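Local coordinates for protein putative phosphosugar isomerase (PDB 3FJ1) that is of unproven function but, as a protein with two SIS domains, probably binds phosphosugars or related carbohydrate derivatives and may act as an isomerase or aminotransferase, at residues L124-A129 / I140-G145. Sequence-based numbering, arbitrary orientation.
Sequences LTNDAA and IDIHAG
Two backbone hydrogen bonds set the parallel register, Leu124 with Ile140 and Thr125 with Asp141, where strand 120-125 runs beside the edge strand 138-141 in the first SIS domain: Thr125 N donates to Ile140 O (3.2 Å, in the carbonyl plane), and Ile142 N donates to Thr125 O at 2.9 Å. Packing is tight on the face carrying Leu124 and Ile140. Their side chains lie side by side, and Leu124 CD2 comes to 3.6 Å from Ile140 CB; strand 93-99 touches Leu124, while helices 8-41 and 153-171 touch Ile140. Ile142, its CG1 in the crowded position (chi1 72°), puts CG2 3.6 Å from Thr125 N and CD1 against Asn126 CB.

Beyond the strand ends Asn126 takes over, CG anti to its backbone N (chi1 -155°). Its OD1 receives Ala144 N at 3.1 Å, from above the amide plane, and Gly145 N weakly, while ND2 donates to Gly145 O at 2.7 Å, nearly within that plane. The side at Asp141 and the loop after Asn126 is looser and hydrated: one water sits within hydrogen-bonding distance of Asn126 OD1 and Asp141 OD1, and a second joins Ala128 N to Asp141 OD2. Asp141 OD1 also accepts His143 N (2.9 Å), an Asx turn. Bonded at both ends, the Asn126 amide has its flip state fixed, and ties the loops together where backbone pairing stops, at the C-terminal ends of the two strands.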
loop_
_atom_site.group_PDB
_atom_site.type_symbol
_atom_site.label_atom_id
_atom_site.label_comp_id
_atom_site.label_asym_id
_atom_site.label_seq_id
_atom_site.Cartn_x
_atom_site.Cartn_y
_atom_site.Cartn_z
ATOM N N LEU A 124 -11.692 5.656 -15.296
ATOM C CA LEU A 124 -12.631 6.409 -14.467
ATOM C C LEU A 124 -11.950 7.785 -14.266
ATOM O O LEU A 124 -10.908 7.887 -13.619
ATOM C CB LEU A 124 -12.876 5.745 -13.116
ATOM C CG LEU A 124 -13.381 4.294 -13.118
ATOM C CD1 LEU A 124 -13.749 3.822 -11.693
ATOM C CD2 LEU A 124 -14.535 4.090 -14.064
ATOM N N THR A 125 -12.522 8.815 -14.873
ATOM C CA THR A 125 -11.884 10.136 -14.927
ATOM C C THR A 125 -12.913 11.253 -14.999
ATOM O O THR A 125 -14.065 11.020 -15.418
ATOM C CB THR A 125 -10.851 10.226 -16.127
ATOM O OG1 THR A 125 -10.164 11.482 -16.134
ATOM C CG2 THR A 125 -11.484 10.030 -17.478
ATOM N N ASN A 126 -12.483 12.437 -14.549
ATOM C CA ASN A 126 -13.307 13.666 -14.601
ATOM C C ASN A 126 -13.082 14.441 -15.914
ATOM O O ASN A 126 -13.683 15.503 -16.123
ATOM C CB ASN A 126 -13.011 14.561 -13.381
ATOM C CG ASN A 126 -14.168 15.489 -13.028
ATOM O OD1 ASN A 126 -15.351 15.166 -13.242
ATOM N ND2 ASN A 126 -13.828 16.666 -12.468
ATOM N N ASP A 127 -12.185 13.950 -16.768
ATOM C CA ASP A 127 -11.980 14.554 -18.088
ATOM C C ASP A 127 -11.985 13.493 -19.174
ATOM O O ASP A 127 -10.971 12.827 -19.418
ATOM C CB ASP A 127 -10.676 15.353 -18.121
ATOM C CG ASP A 127 -10.515 16.139 -19.409
ATOM O OD1 ASP A 127 -11.302 15.920 -20.358
ATOM O OD2 ASP A 127 -9.589 16.973 -19.460
ATOM N N ALA A 128 -13.119 13.357 -19.852
ATOM C CA ALA A 128 -13.260 12.382 -20.930
ATOM C C ALA A 128 -12.403 12.665 -22.180
ATOM O O ALA A 128 -12.335 11.830 -23.071
ATOM C CB ALA A 128 -14.742 12.252 -21.320
ATOM N N ALA A 129 -11.788 13.839 -22.278
ATOM C CA ALA A 129 -10.945 14.154 -23.424
ATOM C C ALA A 129 -9.460 14.119 -23.072
ATOM O O ALA A 129 -8.632 14.508 -23.887
ATOM C CB ALA A 129 -11.319 15.515 -24.018
ATOM N N ILE A 140 -15.281 6.122 -18.469
ATOM C CA ILE A 140 -16.449 6.470 -17.696
ATOM C C ILE A 140 -16.191 7.838 -17.049
ATOM O O ILE A 140 -15.307 7.994 -16.176
ATOM C CB ILE A 140 -16.768 5.411 -16.626
ATOM C CG1 ILE A 140 -17.182 4.107 -17.312
ATOM C CG2 ILE A 140 -17.844 5.913 -15.693
ATOM C CD1 ILE A 140 -17.211 2.902 -16.428
ATOM N N ASP A 141 -16.949 8.835 -17.498
ATOM C CA ASP A 141 -16.903 10.174 -16.922
ATOM C C ASP A 141 -17.563 10.118 -15.518
ATOM O O ASP A 141 -18.740 9.737 -15.376
ATOM C CB ASP A 141 -17.663 11.118 -17.843
ATOM C CG ASP A 141 -17.573 12.584 -17.445
ATOM O OD1 ASP A 141 -17.301 12.947 -16.278
ATOM O OD2 ASP A 141 -17.845 13.403 -18.358
ATOM N N ILE A 142 -16.801 10.490 -14.501
ATOM C CA ILE A 142 -17.289 10.469 -13.104
ATOM C C ILE A 142 -18.235 11.617 -12.705
ATOM O O ILE A 142 -18.858 11.576 -11.624
ATOM C CB ILE A 142 -16.109 10.337 -12.093
ATOM C CG1 ILE A 142 -15.277 11.638 -11.992
ATOM C CG2 ILE A 142 -15.249 9.065 -12.480
ATOM C CD1 ILE A 142 -14.151 11.600 -10.933
ATOM N N HIS A 143 -18.377 12.615 -13.564
ATOM C CA HIS A 143 -19.297 13.719 -13.299
ATOM C C HIS A 143 -19.114 14.409 -11.937
ATOM O O HIS A 143 -20.079 14.734 -11.258
ATOM C CB HIS A 143 -20.760 13.234 -13.487
ATOM C CG HIS A 143 -21.094 12.839 -14.892
ATOM N ND1 HIS A 143 -20.836 11.585 -15.403
ATOM C CD2 HIS A 143 -21.653 13.544 -15.902
ATOM C CE1 HIS A 143 -21.229 11.532 -16.661
ATOM N NE2 HIS A 143 -21.728 12.709 -16.984
ATOM N N ALA A 144 -17.859 14.625 -11.551
ATOM C CA ALA A 144 -17.520 15.295 -10.307
ATOM C C ALA A 144 -17.656 16.800 -10.509
ATOM O O ALA A 144 -17.903 17.526 -9.553
ATOM C CB ALA A 144 -16.086 14.980 -9.916
ATOM N N GLY A 145 -17.508 17.246 -11.757
ATOM C CA GLY A 145 -17.500 18.690 -12.070
ATOM C C GLY A 145 -16.173 19.296 -11.639
ATOM O O GLY A 145 -15.270 18.596 -11.218
HETATM O O HOH W 1 -16.828 15.425 -15.568
HETATM O O HOH W 2 -15.320 14.978 -18.957
#